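Local coordinates for endonuclease and methylase LlaGI (Lactococcus lactis, PDB 5FFJ), which is a nuclease-deleted form of a Type ISP restriction-modification enzyme that probably cleaves and methylates DNA, joining a helicase-like ATPase to methyltransferase and specificity domains, at residues D1099-V1108 against L1124-E1132; G1295-R1306 against Y1323-P1333. All blocks are in the same frame, centred on the assembly; numbering follows the deposited sequence.

Contact 1 (D1099-V1108 against L1124-E1132); sequences DVKLNDKTVV and LKQRAARRE. With nucleotides of chain B.
Asp1104 and Gln1126 both turn CG beside the backbone N and anti to the carbonyl carbon (chi1 -41° and -65°), and these matching torsions bring the carboxylate carbon CG of Asp1104 to 3.5 Å from CG of Gln1126. The two side chains meet at a slant, the carboxylate and amide planes 54° apart, and the glutamine touches through its CB and CG. The pair illustrates how a loop can dock on a helix largely through van der Waals contact: no hydrogen bond crosses between 1099-1108 and 1124-1132. Ala1129, the last residue of the helix, sets its CB 3.4 Å from the carbonyl C of Asn1103, while CB of Leu1102 rests 3.4 Å from Ala1129 O. Beyond the helix end, Arg1131 bends at chi2 and offers a guanidinium face to Leu1102, whose CD1 lies 3.8 Å from NH2, displaced toward the rim. At the loop's far end Val1108 CG2 meets Lys1125 NZ, an ammonium whose salt bridge goes to Asp866. The DNA lies close by. Asp1104 OD2 is 3.1 Å from OP2 of DC3 of chain B, two acidic groups brought close. Arg1130 probably offsets some of that charge: OP1 of the same nucleotide lies over one face of its guanidinium, NE to OP1 3.8 Å, and Glu1132 OE2 over the opposite face. Behind the loop runs helix 1074-1096, whose Leu1095 touches both Leu1102 and Val1107, leaving the loop packed against two helices, 1074-1096 and 1122-1129.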
loop_
_atom_site.group_PDB
_atom_site.type_symbol
_atom_site.label_atom_id
_atom_site.label_comp_id
_atom_site.label_asym_id
_atom_site.label_seq_id
_atom_site.Cartn_x
_atom_site.Cartn_y
_atom_site.Cartn_z
ATOM N N ASP A 1099 -15.058 23.112 22.880
ATOM C CA ASP A 1099 -14.286 22.813 24.087
ATOM C C ASP A 1099 -14.418 21.352 24.540
ATOM O O ASP A 1099 -15.523 20.833 24.716
ATOM C CB ASP A 1099 -14.700 23.762 25.224
ATOM C CG ASP A 1099 -16.043 23.403 25.838
ATOM O OD1 ASP A 1099 -16.059 22.689 26.863
ATOM O OD2 ASP A 1099 -17.081 23.841 25.301
ATOM N N VAL A 1100 -13.265 20.704 24.697
ATOM C CA VAL A 1100 -13.155 19.347 25.221
ATOM C C VAL A 1100 -11.796 19.258 25.911
ATOM O O VAL A 1100 -11.051 20.242 25.946
ATOM C CB VAL A 1100 -13.239 18.248 24.121
ATOM C CG1 VAL A 1100 -13.728 16.933 24.721
ATOM C CG2 VAL A 1100 -14.131 18.662 22.970
ATOM N N LYS A 1101 -11.467 18.080 26.433
ATOM C CA LYS A 1101 -10.121 17.796 26.909
ATOM C C LYS A 1101 -9.321 17.147 25.787
ATOM O O LYS A 1101 -9.233 15.922 25.710
ATOM C CB LYS A 1101 -10.154 16.882 28.132
ATOM N N LEU A 1102 -8.739 17.972 24.924
ATOM C CA LEU A 1102 -8.023 17.475 23.754
ATOM C C LEU A 1102 -6.619 16.978 24.103
ATOM O O LEU A 1102 -6.005 17.435 25.068
ATOM C CB LEU A 1102 -7.938 18.564 22.677
ATOM C CG LEU A 1102 -9.175 18.783 21.800
ATOM C CD1 LEU A 1102 -8.923 19.936 20.837
ATOM C CD2 LEU A 1102 -9.535 17.508 21.040
ATOM N N ASN A 1103 -6.126 16.043 23.296
ATOM C CA ASN A 1103 -4.843 15.394 23.538
ATOM C C ASN A 1103 -4.066 15.271 22.224
ATOM O O ASN A 1103 -4.639 15.371 21.139
ATOM C CB ASN A 1103 -5.086 14.034 24.221
ATOM C CG ASN A 1103 -3.934 13.055 24.066
ATOM O OD1 ASN A 1103 -2.761 13.432 24.075
ATOM N ND2 ASN A 1103 -4.275 11.772 23.943
ATOM N N ASP A 1104 -2.753 15.101 22.337
ATOM C CA ASP A 1104 -1.841 15.124 21.191
ATOM C C ASP A 1104 -2.161 14.090 20.110
ATOM O O ASP A 1104 -1.611 14.158 19.011
ATOM C CB ASP A 1104 -0.406 14.911 21.675
ATOM C CG ASP A 1104 -0.103 15.676 22.952
ATOM O OD1 ASP A 1104 -0.627 16.802 23.113
ATOM O OD2 ASP A 1104 0.651 15.151 23.800
ATOM N N LYS A 1105 -3.040 13.141 20.420
ATOM C CA LYS A 1105 -3.412 12.101 19.464
ATOM C C LYS A 1105 -4.911 12.087 19.173
ATOM O O LYS A 1105 -5.329 11.836 18.043
ATOM C CB LYS A 1105 -2.977 10.732 19.981
ATOM C CG LYS A 1105 -3.623 10.332 21.296
ATOM N N THR A 1106 -5.716 12.351 20.196
ATOM C CA THR A 1106 -7.167 12.352 20.045
ATOM C C THR A 1106 -7.635 13.483 19.133
ATOM O O THR A 1106 -8.732 13.427 18.576
ATOM C CB THR A 1106 -7.872 12.490 21.405
ATOM O OG1 THR A 1106 -7.538 13.754 21.993
ATOM C CG2 THR A 1106 -7.453 11.365 22.343
ATOM N N VAL A 1107 -6.797 14.503 18.985
ATOM C CA VAL A 1107 -7.134 15.678 18.188
ATOM C C VAL A 1107 -7.342 15.335 16.710
ATOM O O VAL A 1107 -7.998 16.077 15.980
ATOM C CB VAL A 1107 -6.032 16.752 18.315
ATOM C CG1 VAL A 1107 -4.724 16.248 17.725
ATOM C CG2 VAL A 1107 -6.459 18.054 17.653
ATOM N N VAL A 1108 -6.776 14.210 16.283
ATOM C CA VAL A 1108 -6.875 13.755 14.895
ATOM C C VAL A 1108 -8.306 13.727 14.363
ATOM O O VAL A 1108 -8.553 14.074 13.209
ATOM C CB VAL A 1108 -6.274 12.343 14.741
ATOM C CG1 VAL A 1108 -6.624 11.744 13.378
ATOM C CG2 VAL A 1108 -4.764 12.388 14.936
ATOM N N LEU A 1124 3.390 19.285 16.138
ATOM C CA LEU A 1124 2.370 20.213 15.660
ATOM C C LEU A 1124 0.993 19.802 16.171
ATOM O O LEU A 1124 0.146 20.654 16.439
ATOM C CB LEU A 1124 2.365 20.286 14.132
ATOM C CG LEU A 1124 1.550 21.447 13.551
ATOM C CD1 LEU A 1124 2.226 22.775 13.839
ATOM C CD2 LEU A 1124 1.340 21.277 12.059
ATOM N N LYS A 1125 0.775 18.497 16.305
ATOM C CA LYS A 1125 -0.471 17.992 16.873
ATOM C C LYS A 1125 -0.576 18.379 18.342
ATOM O O LYS A 1125 -1.649 18.741 18.820
ATOM C CB LYS A 1125 -0.566 16.470 16.731
ATOM C CG LYS A 1125 -0.712 15.969 15.306
ATOM C CD LYS A 1125 -0.965 14.469 15.284
ATOM C CE LYS A 1125 -0.754 13.891 13.901
ATOM N NZ LYS A 1125 -1.747 12.835 13.570
ATOM N N GLN A 1126 0.545 18.294 19.054
ATOM C CA GLN A 1126 0.582 18.634 20.471
ATOM C C GLN A 1126 0.128 20.070 20.695
ATOM O O GLN A 1126 -0.575 20.369 21.662
ATOM C CB GLN A 1126 1.991 18.444 21.036
ATOM C CG GLN A 1126 2.480 17.008 21.030
ATOM C CD GLN A 1126 3.957 16.893 21.343
ATOM O OE1 GLN A 1126 4.659 17.896 21.481
ATOM N NE2 GLN A 1126 4.439 15.662 21.456
ATOM N N ARG A 1127 0.534 20.955 19.792
ATOM C CA ARG A 1127 0.196 22.370 19.890
ATOM C C ARG A 1127 -1.227 22.633 19.407
ATOM O O ARG A 1127 -1.777 23.710 19.629
ATOM C CB ARG A 1127 1.186 23.208 19.082
ATOM C CG ARG A 1127 2.646 22.950 19.428
ATOM C CD ARG A 1127 3.565 23.649 18.449
ATOM N NE ARG A 1127 4.830 22.942 18.274
ATOM C CZ ARG A 1127 5.933 23.170 18.980
ATOM N NH1 ARG A 1127 5.955 24.098 19.929
ATOM N NH2 ARG A 1127 7.026 22.465 18.732
ATOM N N ALA A 1128 -1.809 21.646 18.731
ATOM C CA ALA A 1128 -3.206 21.713 18.321
ATOM C C ALA A 1128 -4.104 21.112 19.400
ATOM O O ALA A 1128 -5.291 21.419 19.468
ATOM C CB ALA A 1128 -3.408 20.994 17.001
ATOM N N ALA A 1129 -3.532 20.255 20.240
ATOM C CA ALA A 1129 -4.255 19.724 21.390
ATOM C C ALA A 1129 -4.514 20.866 22.360
ATOM O O ALA A 1129 -5.608 21.001 22.908
ATOM C CB ALA A 1129 -3.472 18.614 22.056
ATOM N N ARG A 1130 -3.486 21.678 22.575
ATOM C CA ARG A 1130 -3.659 22.981 23.191
ATOM C C ARG A 1130 -4.172 23.921 22.101
ATOM O O ARG A 1130 -4.236 23.532 20.937
ATOM C CB ARG A 1130 -2.343 23.480 23.796
ATOM C CG ARG A 1130 -1.723 22.537 24.834
ATOM C CD ARG A 1130 -0.301 22.947 25.193
ATOM N NE ARG A 1130 0.615 22.773 24.069
ATOM C CZ ARG A 1130 1.917 23.041 24.109
ATOM N NH1 ARG A 1130 2.472 23.502 25.223
ATOM N NH2 ARG A 1130 2.669 22.847 23.034
ATOM N N ARG A 1131 -4.567 25.136 22.465
ATOM C CA ARG A 1131 -4.953 26.135 21.469
ATOM C C ARG A 1131 -3.781 27.077 21.221
ATOM O O ARG A 1131 -3.647 28.112 21.879
ATOM C CB ARG A 1131 -6.191 26.920 21.913
ATOM C CG ARG A 1131 -7.360 26.051 22.375
ATOM C CD ARG A 1131 -7.596 24.844 21.469
ATOM N NE ARG A 1131 -8.808 24.118 21.842
ATOM C CZ ARG A 1131 -8.925 23.350 22.922
ATOM N NH1 ARG A 1131 -7.903 23.204 23.755
ATOM N NH2 ARG A 1131 -10.069 22.730 23.176
ATOM N N GLU A 1132 -2.933 26.699 20.268
ATOM C CA GLU A 1132 -1.744 27.472 19.935
ATOM C C GLU A 1132 -1.761 27.947 18.495
ATOM O O GLU A 1132 -1.902 27.149 17.570
ATOM C CB GLU A 1132 -0.484 26.648 20.171
ATOM C CG GLU A 1132 -0.312 26.186 21.606
ATOM C CD GLU A 1132 1.136 26.208 22.077
ATOM O OE1 GLU A 1132 2.032 26.601 21.297
ATOM O OE2 GLU A 1132 1.376 25.830 23.243
ATOM P P DC B 3 2.452 18.301 25.883
ATOM O OP1 DC B 3 1.632 19.278 25.131
ATOM O OP2 DC B 3 2.595 16.922 25.364
ATOM O "O5'" DC B 3 3.910 18.923 26.085
ATOM C "C5'" DC B 3 4.057 20.125 26.835
ATOM C "C4'" DC B 3 5.502 20.581 26.862
ATOM O "O4'" DC B 3 6.281 19.681 27.709
ATOM C "C3'" DC B 3 6.189 20.584 25.500
ATOM O "O3'" DC B 3 7.006 21.747 25.342
ATOM C "C2'" DC B 3 6.997 19.291 25.513
ATOM C "C1'" DC B 3 7.368 19.142 26.982
ATOM N N1 DC B 3 7.591 17.705 27.422
ATOM C C2 DC B 3 8.838 17.303 27.936
ATOM O O2 DC B 3 9.753 18.131 28.033
ATOM N N3 DC B 3 9.006 16.007 28.319
ATOM C C4 DC B 3 7.996 15.138 28.205
ATOM N N4 DC B 3 8.204 13.870 28.593
ATOM C C5 DC B 3 6.728 15.527 27.685
ATOM C C6 DC B 3 6.573 16.804 27.311
#

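Contact 2 (G1295-R1306 against Y1323-P1333); sequences GIEVEISQPDYR and YNESITIKNIP
Glu1297 pairs with Lys1330 and Glu1299 with Thr1328 as the hydrogen-bonded pairs of an antiparallel strand pair, in which 1297-1300 forms the outer strand of a three-stranded sheet and 1327-1330 its centre. Four backbone bonds join the strands, from Lys1330 N to Glu1297 O at 2.9 Å to Thr1328 N to Glu1299 O at 3.1 Å. A weak bond from Ser1301 N to Ser1326 O prolongs the pairing. Apolar contacts gather on the face of Val1298, Ile1300, Ile1327 and Ile1329: Ile1327 CG2 lies 3.9 Å from both Val1298 CG1 and Ile1300 CG1. Helix 1377-1398 meets this side, with Leu1379 touching Ile1327. Charge is kept to the other face, where Lys1330 NZ reaches diagonally to Glu1299 OE1 at 3.0 Å, on the syn side but 33° out of the carboxylate plane. Side-chain bonds to backbone tie down the loop after the outer strand. With CG between the backbone N and the carbonyl carbon (chi1 55°), Asn1324 carries ND2 to both Asp1304 O (2.6 Å) and Arg1306 O (3.1 Å), while OD1 accepts from Ile1327 N in an Asx motif. Putting an alanine at Asn1324 would probably leave those two carbonyls without their shared donor and Ile1327 N without its acceptor, setting the loop freer to move. Tyr1323 OH donates to Tyr1305 O at 2.6 Å, from above the carbonyl plane, 36° out of it.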
loop_
_atom_site.group_PDB
_atom_site.type_symbol
_atom_site.label_atom_id
_atom_site.label_comp_id
_atom_site.label_asym_id
_atom_site.label_seq_id
_atom_site.Cartn_x
_atom_site.Cartn_y
_atom_site.Cartn_z
ATOM N N GLY A 1295 39.253 19.959 -20.959
ATOM C CA GLY A 1295 38.687 19.337 -22.143
ATOM C C GLY A 1295 37.228 19.658 -22.417
ATOM O O GLY A 1295 36.758 19.506 -23.545
ATOM N N ILE A 1296 36.512 20.106 -21.393
ATOM C CA ILE A 1296 35.065 20.270 -21.481
ATOM C C ILE A 1296 34.665 21.364 -22.473
ATOM O O ILE A 1296 35.335 22.394 -22.583
ATOM C CB ILE A 1296 34.466 20.593 -20.097
ATOM C CG1 ILE A 1296 34.855 19.503 -19.092
ATOM C CG2 ILE A 1296 32.946 20.724 -20.182
ATOM C CD1 ILE A 1296 34.433 19.780 -17.672
ATOM N N GLU A 1297 33.567 21.125 -23.187
ATOM C CA GLU A 1297 33.022 22.085 -24.142
ATOM C C GLU A 1297 31.519 22.240 -23.921
ATOM O O GLU A 1297 30.836 21.278 -23.565
ATOM C CB GLU A 1297 33.308 21.642 -25.579
ATOM C CG GLU A 1297 32.839 22.626 -26.641
ATOM C CD GLU A 1297 33.185 22.175 -28.046
ATOM O OE1 GLU A 1297 33.796 21.094 -28.191
ATOM O OE2 GLU A 1297 32.848 22.900 -29.006
ATOM N N VAL A 1298 31.015 23.453 -24.137
ATOM C CA VAL A 1298 29.608 23.768 -23.900
ATOM C C VAL A 1298 28.955 24.315 -25.168
ATOM O O VAL A 1298 29.260 25.426 -25.608
ATOM C CB VAL A 1298 29.449 24.799 -22.758
ATOM C CG1 VAL A 1298 27.984 24.943 -22.362
ATOM C CG2 VAL A 1298 30.289 24.399 -21.554
ATOM N N GLU A 1299 28.052 23.529 -25.747
ATOM C CA GLU A 1299 27.362 23.906 -26.977
ATOM C C GLU A 1299 25.992 24.502 -26.672
ATOM O O GLU A 1299 25.138 23.827 -26.099
ATOM C CB GLU A 1299 27.203 22.692 -27.894
ATOM C CG GLU A 1299 28.507 21.991 -28.246
ATOM C CD GLU A 1299 28.293 20.741 -29.084
ATOM O OE1 GLU A 1299 27.161 20.213 -29.091
ATOM O OE2 GLU A 1299 29.257 20.290 -29.738
ATOM N N ILE A 1300 25.787 25.758 -27.064
ATOM C CA ILE A 1300 24.526 26.452 -26.815
ATOM C C ILE A 1300 23.870 26.889 -28.121
ATOM O O ILE A 1300 24.345 27.809 -28.785
ATOM C CB ILE A 1300 24.733 27.687 -25.914
ATOM C CG1 ILE A 1300 25.412 27.269 -24.603
ATOM C CG2 ILE A 1300 23.397 28.385 -25.648
ATOM C CD1 ILE A 1300 25.716 28.410 -23.656
ATOM N N SER A 1301 22.774 26.228 -28.480
ATOM C CA SER A 1301 22.029 26.573 -29.686
ATOM C C SER A 1301 21.401 27.956 -29.546
ATOM O O SER A 1301 21.775 28.891 -30.252
ATOM C CB SER A 1301 20.948 25.529 -29.969
ATOM O OG SER A 1301 19.973 25.515 -28.941
ATOM N N GLN A 1302 20.438 28.066 -28.635
ATOM C CA GLN A 1302 19.818 29.344 -28.302
ATOM C C GLN A 1302 19.924 29.576 -26.794
ATOM O O GLN A 1302 20.132 28.629 -26.034
ATOM C CB GLN A 1302 18.357 29.373 -28.763
ATOM C CG GLN A 1302 17.442 28.371 -28.069
ATOM C CD GLN A 1302 15.969 28.662 -28.305
ATOM O OE1 GLN A 1302 15.599 29.740 -28.773
ATOM N NE2 GLN A 1302 15.119 27.695 -27.980
ATOM N N PRO A 1303 19.787 30.836 -26.353
ATOM C CA PRO A 1303 19.987 31.134 -24.932
ATOM C C PRO A 1303 18.784 30.764 -24.060
ATOM O O PRO A 1303 18.166 31.634 -23.441
ATOM C CB PRO A 1303 20.235 32.643 -24.938
ATOM C CG PRO A 1303 19.436 33.137 -26.086
ATOM C CD PRO A 1303 19.509 32.056 -27.133
ATOM N N ASP A 1304 18.455 29.475 -24.031
ATOM C CA ASP A 1304 17.480 28.943 -23.086
ATOM C C ASP A 1304 18.227 28.247 -21.957
ATOM O O ASP A 1304 18.742 27.144 -22.133
ATOM C CB ASP A 1304 16.518 27.969 -23.770
ATOM C CG ASP A 1304 15.473 27.415 -22.817
ATOM O OD1 ASP A 1304 15.248 28.027 -21.750
ATOM O OD2 ASP A 1304 14.873 26.368 -23.140
ATOM N N TYR A 1305 18.287 28.903 -20.801
ATOM C CA TYR A 1305 19.062 28.401 -19.670
ATOM C C TYR A 1305 18.174 27.762 -18.610
ATOM O O TYR A 1305 18.630 27.460 -17.507
ATOM C CB TYR A 1305 19.877 29.532 -19.045
ATOM C CG TYR A 1305 20.693 30.315 -20.044
ATOM C CD1 TYR A 1305 21.914 29.836 -20.498
ATOM C CD2 TYR A 1305 20.245 31.534 -20.531
ATOM C CE1 TYR A 1305 22.665 30.548 -21.411
ATOM C CE2 TYR A 1305 20.989 32.254 -21.443
ATOM C CZ TYR A 1305 22.197 31.757 -21.880
ATOM O OH TYR A 1305 22.940 32.472 -22.789
ATOM N N ARG A 1306 16.903 27.560 -18.944
ATOM C CA ARG A 1306 15.978 26.914 -18.022
ATOM C C ARG A 1306 16.188 25.409 -18.020
ATOM O O ARG A 1306 16.501 24.815 -19.055
ATOM C CB ARG A 1306 14.529 27.234 -18.383
ATOM C CG ARG A 1306 14.080 28.625 -17.959
ATOM C CD ARG A 1306 12.593 28.682 -17.626
ATOM N NE ARG A 1306 12.357 29.438 -16.394
ATOM C CZ ARG A 1306 11.699 28.990 -15.325
ATOM N NH1 ARG A 1306 11.562 29.780 -14.270
ATOM N NH2 ARG A 1306 11.172 27.768 -15.293
ATOM N N TYR A 1323 21.952 19.476 -20.712
ATOM C CA TYR A 1323 21.389 20.449 -19.784
ATOM C C TYR A 1323 19.920 20.660 -20.118
ATOM O O TYR A 1323 19.052 20.597 -19.249
ATOM C CB TYR A 1323 22.150 21.773 -19.851
ATOM C CG TYR A 1323 21.623 22.825 -18.899
ATOM C CD1 TYR A 1323 20.625 23.707 -19.293
ATOM C CD2 TYR A 1323 22.121 22.934 -17.607
ATOM C CE1 TYR A 1323 20.138 24.669 -18.425
ATOM C CE2 TYR A 1323 21.641 23.893 -16.734
ATOM C CZ TYR A 1323 20.650 24.756 -17.148
ATOM O OH TYR A 1323 20.167 25.712 -16.283
ATOM N N ASN A 1324 19.657 20.918 -21.393
ATOM C CA ASN A 1324 18.299 20.976 -21.906
ATOM C C ASN A 1324 18.325 20.747 -23.411
ATOM O O ASN A 1324 19.362 20.389 -23.969
ATOM C CB ASN A 1324 17.641 22.315 -21.566
ATOM C CG ASN A 1324 18.446 23.506 -22.048
ATOM O OD1 ASN A 1324 19.475 23.355 -22.705
ATOM N ND2 ASN A 1324 17.973 24.704 -21.725
ATOM N N GLU A 1325 17.194 20.962 -24.072
ATOM C CA GLU A 1325 17.113 20.726 -25.508
ATOM C C GLU A 1325 17.844 21.806 -26.309
ATOM O O GLU A 1325 17.840 21.782 -27.540
ATOM C CB GLU A 1325 15.649 20.639 -25.942
ATOM C CG GLU A 1325 14.926 19.428 -25.373
ATOM C CD GLU A 1325 13.457 19.395 -25.745
ATOM O OE1 GLU A 1325 12.964 20.393 -26.313
ATOM O OE2 GLU A 1325 12.797 18.370 -25.472
ATOM N N SER A 1326 18.475 22.742 -25.604
ATOM C CA SER A 1326 19.293 23.773 -26.237
ATOM C C SER A 1326 20.776 23.565 -25.938
ATOM O O SER A 1326 21.608 23.565 -26.846
ATOM C CB SER A 1326 18.861 25.165 -25.768
ATOM O OG SER A 1326 17.521 25.433 -26.138
ATOM N N ILE A 1327 21.094 23.384 -24.658
ATOM C CA ILE A 1327 22.481 23.306 -24.206
ATOM C C ILE A 1327 22.909 21.871 -23.900
ATOM O O ILE A 1327 22.136 21.088 -23.347
ATOM C CB ILE A 1327 22.708 24.169 -22.944
ATOM C CG1 ILE A 1327 22.159 25.584 -23.158
ATOM C CG2 ILE A 1327 24.196 24.212 -22.585
ATOM C CD1 ILE A 1327 22.172 26.449 -21.917
ATOM N N THR A 1328 24.145 21.541 -24.270
ATOM C CA THR A 1328 24.751 20.254 -23.931
ATOM C C THR A 1328 26.212 20.456 -23.533
ATOM O O THR A 1328 26.861 21.407 -23.976
ATOM C CB THR A 1328 24.683 19.249 -25.102
ATOM O OG1 THR A 1328 25.625 19.621 -26.115
ATOM C CG2 THR A 1328 23.284 19.200 -25.699
ATOM N N ILE A 1329 26.720 19.553 -22.701
ATOM C CA ILE A 1329 28.093 19.616 -22.215
ATOM C C ILE A 1329 28.828 18.349 -22.632
ATOM O O ILE A 1329 28.356 17.248 -22.362
ATOM C CB ILE A 1329 28.145 19.767 -20.679
ATOM C CG1 ILE A 1329 27.327 20.979 -20.228
ATOM C CG2 ILE A 1329 29.581 19.903 -20.201
ATOM C CD1 ILE A 1329 25.866 20.682 -19.972
ATOM N N LYS A 1330 29.977 18.505 -23.282
ATOM C CA LYS A 1330 30.717 17.367 -23.823
ATOM C C LYS A 1330 32.153 17.317 -23.308
ATOM O O LYS A 1330 32.668 18.303 -22.782
ATOM C CB LYS A 1330 30.709 17.415 -25.354
ATOM C CG LYS A 1330 29.351 17.091 -25.963
ATOM C CD LYS A 1330 29.340 17.246 -27.477
ATOM C CE LYS A 1330 28.135 16.543 -28.089
ATOM N NZ LYS A 1330 27.626 17.226 -29.311
ATOM N N ASN A 1331 32.780 16.154 -23.466
ATOM C CA ASN A 1331 34.167 15.930 -23.066
ATOM C C ASN A 1331 34.390 16.060 -21.560
ATOM O O ASN A 1331 35.431 16.546 -21.121
ATOM C CB ASN A 1331 35.097 16.894 -23.807
ATOM C CG ASN A 1331 34.910 16.843 -25.308
ATOM O OD1 ASN A 1331 34.385 15.867 -25.847
ATOM N ND2 ASN A 1331 35.342 17.894 -25.996
ATOM N N ILE A 1332 33.418 15.612 -20.773
ATOM C CA ILE A 1332 33.565 15.590 -19.322
ATOM C C ILE A 1332 34.482 14.441 -18.911
ATOM O O ILE A 1332 34.261 13.304 -19.328
ATOM C CB ILE A 1332 32.206 15.428 -18.616
ATOM C CG1 ILE A 1332 31.280 16.593 -18.973
ATOM C CG2 ILE A 1332 32.401 15.331 -17.098
ATOM C CD1 ILE A 1332 29.863 16.441 -18.455
ATOM N N PRO A 1333 35.514 14.723 -18.095
ATOM C CA PRO A 1333 36.369 13.619 -17.635
ATOM C C PRO A 1333 35.588 12.601 -16.810
ATOM O O PRO A 1333 34.913 12.973 -15.848
ATOM C CB PRO A 1333 37.435 14.318 -16.780
ATOM C CG PRO A 1333 37.424 15.737 -17.223
ATOM C CD PRO A 1333 36.005 16.029 -17.621
#

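Overall arrangement
Both contacts lie in the Type ISP C-terminal specificity domain, yet they share no secondary-structure element and stand apart, centres about 54 Å and nearest atoms about 29 Å from each other. Contact 1 is partly buried, and contact 2 is a surface contact farther from the centre of the chain. The principle they illustrate is that chemistry follows setting. A loop resting on a helix end beside a DNA backbone relies on close fit and has charged side chains near a phosphate, whereas paired strands rely on regular backbone bonds and bury nearly twice the area. The nearest atom of contact 2 is about 11 Å from the nucleic acid, and contact 1 touches it.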